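Local coordinates for protein apical membrane antigen 1 (Babesia divergens, PDB 4APM) that probably takes part in host-cell invasion at the moving junction, as the calcium-binding, three-domain ectodomain of an apicomplexan membrane antigen, at residues 234-238 against 332-337; 363-369 against 385-391. The contacts are given in a common frame with arbitrary orientation. Residues are numbered along the deposited sequence.

Contacts 1 and 2 follow one another along the chain and meet in one mixed beta sheet, their centres about 10 Å apart. Strands 234-237 of contact 1 and 367-368 of contact 2 are parallel neighbours, joined by probable hydrogen bonds from Cys235 N to Asn366 O (2.7 Å) and from Tyr368 N to Cys235 O (2.7 Å). Further packing comes from Ile337 CG2 on Thr388 OG1 (3.4 Å). Contact 1 is a buried, disulfide-linked part of what is probably domain II; contact 2 carries the sheet on toward strand 410-416, in what is probably domain III. Both lie away from the calcium site at Gly120 and Asp122.

Contact 1: residues 234-238 against 332-337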
loop_
_atom_site.group_PDB
_atom_site.type_symbol
_atom_site.label_atom_id
_atom_site.label_comp_id
_atom_site.label_asym_id
_atom_site.label_seq_id
_atom_site.Cartn_x
_atom_site.Cartn_y
_atom_site.Cartn_z
ATOM N N SER A 234 5.379 -25.600 -3.600
ATOM C CA SER A 234 5.784 -24.535 -4.500
ATOM C C SER A 234 5.040 -23.243 -4.156
ATOM O O SER A 234 4.053 -23.256 -3.411
ATOM C CB SER A 234 5.494 -24.938 -5.943
ATOM O OG SER A 234 6.399 -25.929 -6.376
ATOM N N CYS A 235 5.497 -22.135 -4.718
ATOM C CA CYS A 235 4.755 -20.895 -4.636
ATOM C C CYS A 235 3.970 -20.711 -5.930
ATOM O O CYS A 235 4.556 -20.691 -7.029
ATOM C CB CYS A 235 5.707 -19.713 -4.375
ATOM S SG CYS A 235 4.861 -18.113 -4.178
ATOM N N VAL A 236 2.642 -20.646 -5.813
ATOM C CA VAL A 236 1.775 -20.514 -6.993
ATOM C C VAL A 236 1.184 -19.087 -7.110
ATOM O O VAL A 236 0.592 -18.574 -6.166
ATOM C CB VAL A 236 0.623 -21.566 -6.983
ATOM C CG1 VAL A 236 -0.244 -21.442 -8.230
ATOM C CG2 VAL A 236 1.175 -22.981 -6.863
ATOM N N ALA A 237 1.355 -18.464 -8.278
ATOM C CA ALA A 237 0.789 -17.154 -8.569
ATOM C C ALA A 237 -0.695 -17.104 -8.217
ATOM O O ALA A 237 -1.459 -18.024 -8.562
ATOM C CB ALA A 237 0.997 -16.806 -10.036
ATOM N N ILE A 238 -1.100 -16.024 -7.541
ATOM C CA ILE A 238 -2.495 -15.825 -7.145
ATOM C C ILE A 238 -3.320 -15.308 -8.328
ATOM O O ILE A 238 -2.899 -14.376 -9.031
ATOM C CB ILE A 238 -2.601 -14.839 -5.949
ATOM C CG1 ILE A 238 -2.189 -15.520 -4.670
ATOM C CG2 ILE A 238 -4.018 -14.305 -5.790
ATOM C CD1 ILE A 238 -1.781 -14.550 -3.587
ATOM N N THR A 332 -4.764 -13.005 0.312
ATOM C CA THR A 332 -3.576 -12.584 1.032
ATOM C C THR A 332 -2.360 -13.344 0.503
ATOM O O THR A 332 -2.369 -14.557 0.464
ATOM C CB THR A 332 -3.741 -12.823 2.543
ATOM O OG1 THR A 332 -4.833 -12.041 3.033
ATOM C CG2 THR A 332 -2.488 -12.423 3.292
ATOM N N PRO A 333 -1.332 -12.630 0.025
ATOM C CA PRO A 333 -0.156 -13.376 -0.431
ATOM C C PRO A 333 0.639 -13.909 0.758
ATOM O O PRO A 333 0.668 -13.265 1.824
ATOM C CB PRO A 333 0.673 -12.318 -1.164
ATOM C CG PRO A 333 -0.259 -11.174 -1.410
ATOM C CD PRO A 333 -1.243 -11.195 -0.288
ATOM N N ASN A 334 1.273 -15.068 0.583
ATOM C CA ASN A 334 2.194 -15.600 1.602
ATOM C C ASN A 334 3.496 -16.169 1.013
ATOM O O ASN A 334 4.313 -16.749 1.738
ATOM C CB ASN A 334 1.500 -16.620 2.545
ATOM C CG ASN A 334 1.110 -17.917 1.838
ATOM O OD1 ASN A 334 1.719 -18.301 0.840
ATOM N ND2 ASN A 334 0.082 -18.597 2.360
ATOM N N CYS A 335 3.707 -15.936 -0.286
ATOM C CA CYS A 335 5.027 -16.123 -0.915
ATOM C C CYS A 335 5.135 -15.335 -2.223
ATOM O O CYS A 335 4.138 -14.789 -2.729
ATOM C CB CYS A 335 5.255 -17.599 -1.204
ATOM S SG CYS A 335 3.983 -18.241 -2.308
ATOM N N LEU A 336 6.340 -15.301 -2.781
ATOM C CA LEU A 336 6.595 -14.604 -4.037
ATOM C C LEU A 336 7.190 -15.598 -5.055
ATOM O O LEU A 336 7.826 -16.567 -4.665
ATOM C CB LEU A 336 7.562 -13.428 -3.813
ATOM C CG LEU A 336 7.213 -12.334 -2.791
ATOM C CD1 LEU A 336 8.294 -11.266 -2.768
ATOM C CD2 LEU A 336 5.855 -11.704 -3.061
ATOM N N ILE A 337 6.920 -15.366 -6.339
ATOM C CA ILE A 337 7.537 -16.072 -7.448
ATOM C C ILE A 337 8.479 -15.077 -8.143
ATOM O O ILE A 337 8.092 -13.925 -8.374
ATOM C CB ILE A 337 6.458 -16.490 -8.465
ATOM C CG1 ILE A 337 5.505 -17.502 -7.858
ATOM C CG2 ILE A 337 7.069 -16.966 -9.778
ATOM C CD1 ILE A 337 4.203 -16.891 -7.385
#
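Thr332 opens the contact through its backbone: its O lies 4.1 Å from Ile238 CD1 and accepts a hydrogen bond from Arg229. Pro333 follows in an extended conformation, and its CA and CB give an apolar edge for the Ile238 side chain, whose CD1 is 3.7 Å from Pro333 CA and 4.1 Å from Pro333 CB. Asn334 turns to the intervening strand 225-231, where its OD1 accepts a hydrogen bond from Gly230 N; there Asn334 and Cys335 share a single partner residue in a classic beta bulge. Cys335 then faces Cys235, and the two SG atoms bond at 2.1 Å in a right-handed disulfide with chi3 at the preferred 90°. Cys335 takes the p rotamer and Cys235 t, which lets the bridge span strands whose directions differ by 76° and whose axes come within 6.4 Å. The CA-to-CB bond of Leu336 points away, and its side chain packs on Phe227 and Trp12, although its O lies 3.4 Å from Cys235 SG. Ile337 turns back: its CD1 sits 3.5 Å from Cys235 SG and 4.2 Å from Ala237 CB, and the small alanine leaves room for it. Strands 234-237 and 335-339 both pair with strand 225-231 between them, so the bridge staples two next-but-one strands across one face of a strongly curved sheet, consistent with the disulfide-bonded PAN-type fold of AMA1 domain II.

Contact 2: residues 363-369 against 385-391; sequences IVTNGYI and EVTTALS
Tyr368, Thr387 and Ile369 carry this contact between two largely extended segments that run nearly antiparallel, their end-to-end directions 158° apart. Tyr368 and Thr387 form a non-hydrogen-bonded pair, CA atoms 4.5 Å apart. Tyr368, with chi1 m and chi2 71°, lays its ring beside Thr387, whose p rotamer sets CG2 over the ring face, 3.4 Å from the centroid and 13° off its normal: a CH-pi contact. The beta-branched threonine supplies this methyl while its OG1 is hydrogen-bonded to Lys396 O. The register is set by the hydrogen-bonded pair Gly367 with Thr388 (CA to CA 5.1 Å): Gly367 N to Thr388 O is 2.8 Å and Thr388 N to Gly367 O 2.7 Å. These short strands are central in a mixed sheet: 367-368 has strand 234-237 as its parallel neighbour, and 387-389 continues antiparallel to 410-416. Ile369 N still reaches Val386 O, but weakly, at 3.5 Å; its backbone angles (phi -69°, psi -34°) then turn the chain out of the extended conformation. Its p rotamer brings Ile369 CG2 within 3.7 Å of Thr388 CG2 and Ile369 CD1 within 3.9 Å of Val386 CG1. At the other end, Val364 CG1 lies 4.2 Å from Leu390 CB.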
loop_
_atom_site.group_PDB
_atom_site.type_symbol
_atom_site.label_atom_id
_atom_site.label_comp_id
_atom_site.label_asym_id
_atom_site.label_seq_id
_atom_site.Cartn_x
_atom_site.Cartn_y
_atom_site.Cartn_z
ATOM N N ILE A 363 15.758 -16.062 -0.170
ATOM C CA ILE A 363 14.611 -16.938 0.162
ATOM C C ILE A 363 14.200 -17.741 -1.078
ATOM O O ILE A 363 13.721 -17.183 -2.066
ATOM C CB ILE A 363 13.412 -16.137 0.734
ATOM C CG1 ILE A 363 13.792 -15.446 2.048
ATOM C CG2 ILE A 363 12.200 -17.032 0.963
ATOM C CD1 ILE A 363 12.838 -14.331 2.450
ATOM N N VAL A 364 14.465 -19.042 -1.054
ATOM C CA VAL A 364 14.518 -19.825 -2.292
ATOM C C VAL A 364 13.421 -20.889 -2.301
ATOM O O VAL A 364 13.295 -21.667 -1.361
ATOM C CB VAL A 364 15.923 -20.457 -2.528
ATOM C CG1 VAL A 364 15.985 -21.156 -3.880
ATOM C CG2 VAL A 364 17.015 -19.396 -2.455
ATOM N N THR A 365 12.585 -20.857 -3.336
ATOM C CA THR A 365 11.478 -21.806 -3.507
ATOM C C THR A 365 11.177 -21.926 -5.007
ATOM O O THR A 365 11.559 -21.066 -5.784
ATOM C CB THR A 365 10.180 -21.339 -2.787
ATOM O OG1 THR A 365 9.821 -20.024 -3.236
ATOM C CG2 THR A 365 10.355 -21.331 -1.273
ATOM N N ASN A 366 10.501 -22.994 -5.410
ATOM C CA ASN A 366 10.009 -23.108 -6.780
ATOM C C ASN A 366 8.655 -22.365 -6.996
ATOM O O ASN A 366 7.714 -22.538 -6.215
ATOM C CB ASN A 366 9.886 -24.593 -7.169
ATOM C CG ASN A 366 9.312 -24.785 -8.565
ATOM O OD1 ASN A 366 9.980 -24.509 -9.562
ATOM N ND2 ASN A 366 8.041 -25.183 -8.635
ATOM N N GLY A 367 8.567 -21.546 -8.045
ATOM C CA GLY A 367 7.347 -20.775 -8.295
ATOM C C GLY A 367 6.671 -21.063 -9.625
ATOM O O GLY A 367 7.351 -21.297 -10.635
ATOM N N TYR A 368 5.336 -21.049 -9.636
ATOM C CA TYR A 368 4.582 -20.957 -10.891
ATOM C C TYR A 368 4.208 -19.522 -11.186
ATOM O O TYR A 368 3.571 -18.877 -10.360
ATOM C CB TYR A 368 3.328 -21.825 -10.839
ATOM C CG TYR A 368 3.652 -23.284 -10.737
ATOM C CD1 TYR A 368 4.187 -23.814 -9.562
ATOM C CD2 TYR A 368 3.539 -24.122 -11.849
ATOM C CE1 TYR A 368 4.547 -25.148 -9.474
ATOM C CE2 TYR A 368 3.874 -25.462 -11.768
ATOM C CZ TYR A 368 4.381 -25.970 -10.576
ATOM O OH TYR A 368 4.739 -27.297 -10.489
ATOM N N ILE A 369 4.632 -19.010 -12.345
ATOM C CA ILE A 369 4.309 -17.635 -12.735
ATOM C C ILE A 369 2.819 -17.402 -13.065
ATOM O O ILE A 369 2.292 -16.312 -12.825
ATOM C CB ILE A 369 5.190 -17.117 -13.898
ATOM C CG1 ILE A 369 4.971 -17.931 -15.171
ATOM C CG2 ILE A 369 6.659 -17.059 -13.498
ATOM C CD1 ILE A 369 5.539 -17.278 -16.412
ATOM N N GLU A 385 3.131 -25.361 -17.909
ATOM C CA GLU A 385 3.180 -24.420 -16.796
ATOM C C GLU A 385 4.611 -24.033 -16.439
ATOM O O GLU A 385 5.288 -24.749 -15.717
ATOM C CB GLU A 385 2.483 -25.009 -15.574
ATOM C CG GLU A 385 0.972 -25.098 -15.692
ATOM C CD GLU A 385 0.342 -25.556 -14.394
ATOM O OE1 GLU A 385 1.100 -25.807 -13.436
ATOM O OE2 GLU A 385 -0.901 -25.670 -14.320
ATOM N N VAL A 386 5.060 -22.899 -16.959
ATOM C CA VAL A 386 6.335 -22.314 -16.585
ATOM C C VAL A 386 6.545 -22.204 -15.067
ATOM O O VAL A 386 5.690 -21.675 -14.339
ATOM C CB VAL A 386 6.484 -20.941 -17.241
ATOM C CG1 VAL A 386 7.837 -20.334 -16.924
ATOM C CG2 VAL A 386 6.273 -21.069 -18.747
ATOM N N THR A 387 7.664 -22.748 -14.593
ATOM C CA THR A 387 8.109 -22.557 -13.213
ATOM C C THR A 387 9.374 -21.705 -13.198
ATOM O O THR A 387 10.085 -21.639 -14.203
ATOM C CB THR A 387 8.390 -23.892 -12.520
ATOM O OG1 THR A 387 9.060 -24.774 -13.429
ATOM C CG2 THR A 387 7.105 -24.532 -12.050
ATOM N N THR A 388 9.599 -20.969 -12.105
ATOM C CA THR A 388 10.870 -20.253 -11.911
ATOM C C THR A 388 11.459 -20.550 -10.529
ATOM O O THR A 388 10.756 -21.025 -9.628
ATOM C CB THR A 388 10.748 -18.714 -12.061
ATOM O OG1 THR A 388 10.008 -18.174 -10.961
ATOM C CG2 THR A 388 10.099 -18.303 -13.374
ATOM N N ALA A 389 12.743 -20.236 -10.364
ATOM C CA ALA A 389 13.455 -20.466 -9.104
ATOM C C ALA A 389 14.814 -19.770 -9.137
ATOM O O ALA A 389 15.358 -19.525 -10.205
ATOM C CB ALA A 389 13.620 -21.961 -8.846
ATOM N N LEU A 390 15.325 -19.396 -7.967
ATOM C CA LEU A 390 16.625 -18.710 -7.849
ATOM C C LEU A 390 17.827 -19.674 -7.960
ATOM O O LEU A 390 18.967 -19.235 -8.065
ATOM C CB LEU A 390 16.694 -17.990 -6.505
ATOM C CG LEU A 390 16.577 -16.468 -6.413
ATOM C CD1 LEU A 390 16.237 -15.828 -7.741
ATOM C CD2 LEU A 390 15.566 -16.105 -5.341
ATOM N N SER A 391 17.557 -20.978 -7.872
ATOM C CA SER A 391 18.579 -22.016 -8.005
ATOM C C SER A 391 18.095 -23.158 -8.904
ATOM O O SER A 391 16.888 -23.463 -8.945
ATOM C CB SER A 391 18.942 -22.577 -6.634
ATOM O OG SER A 391 17.988 -23.542 -6.238
#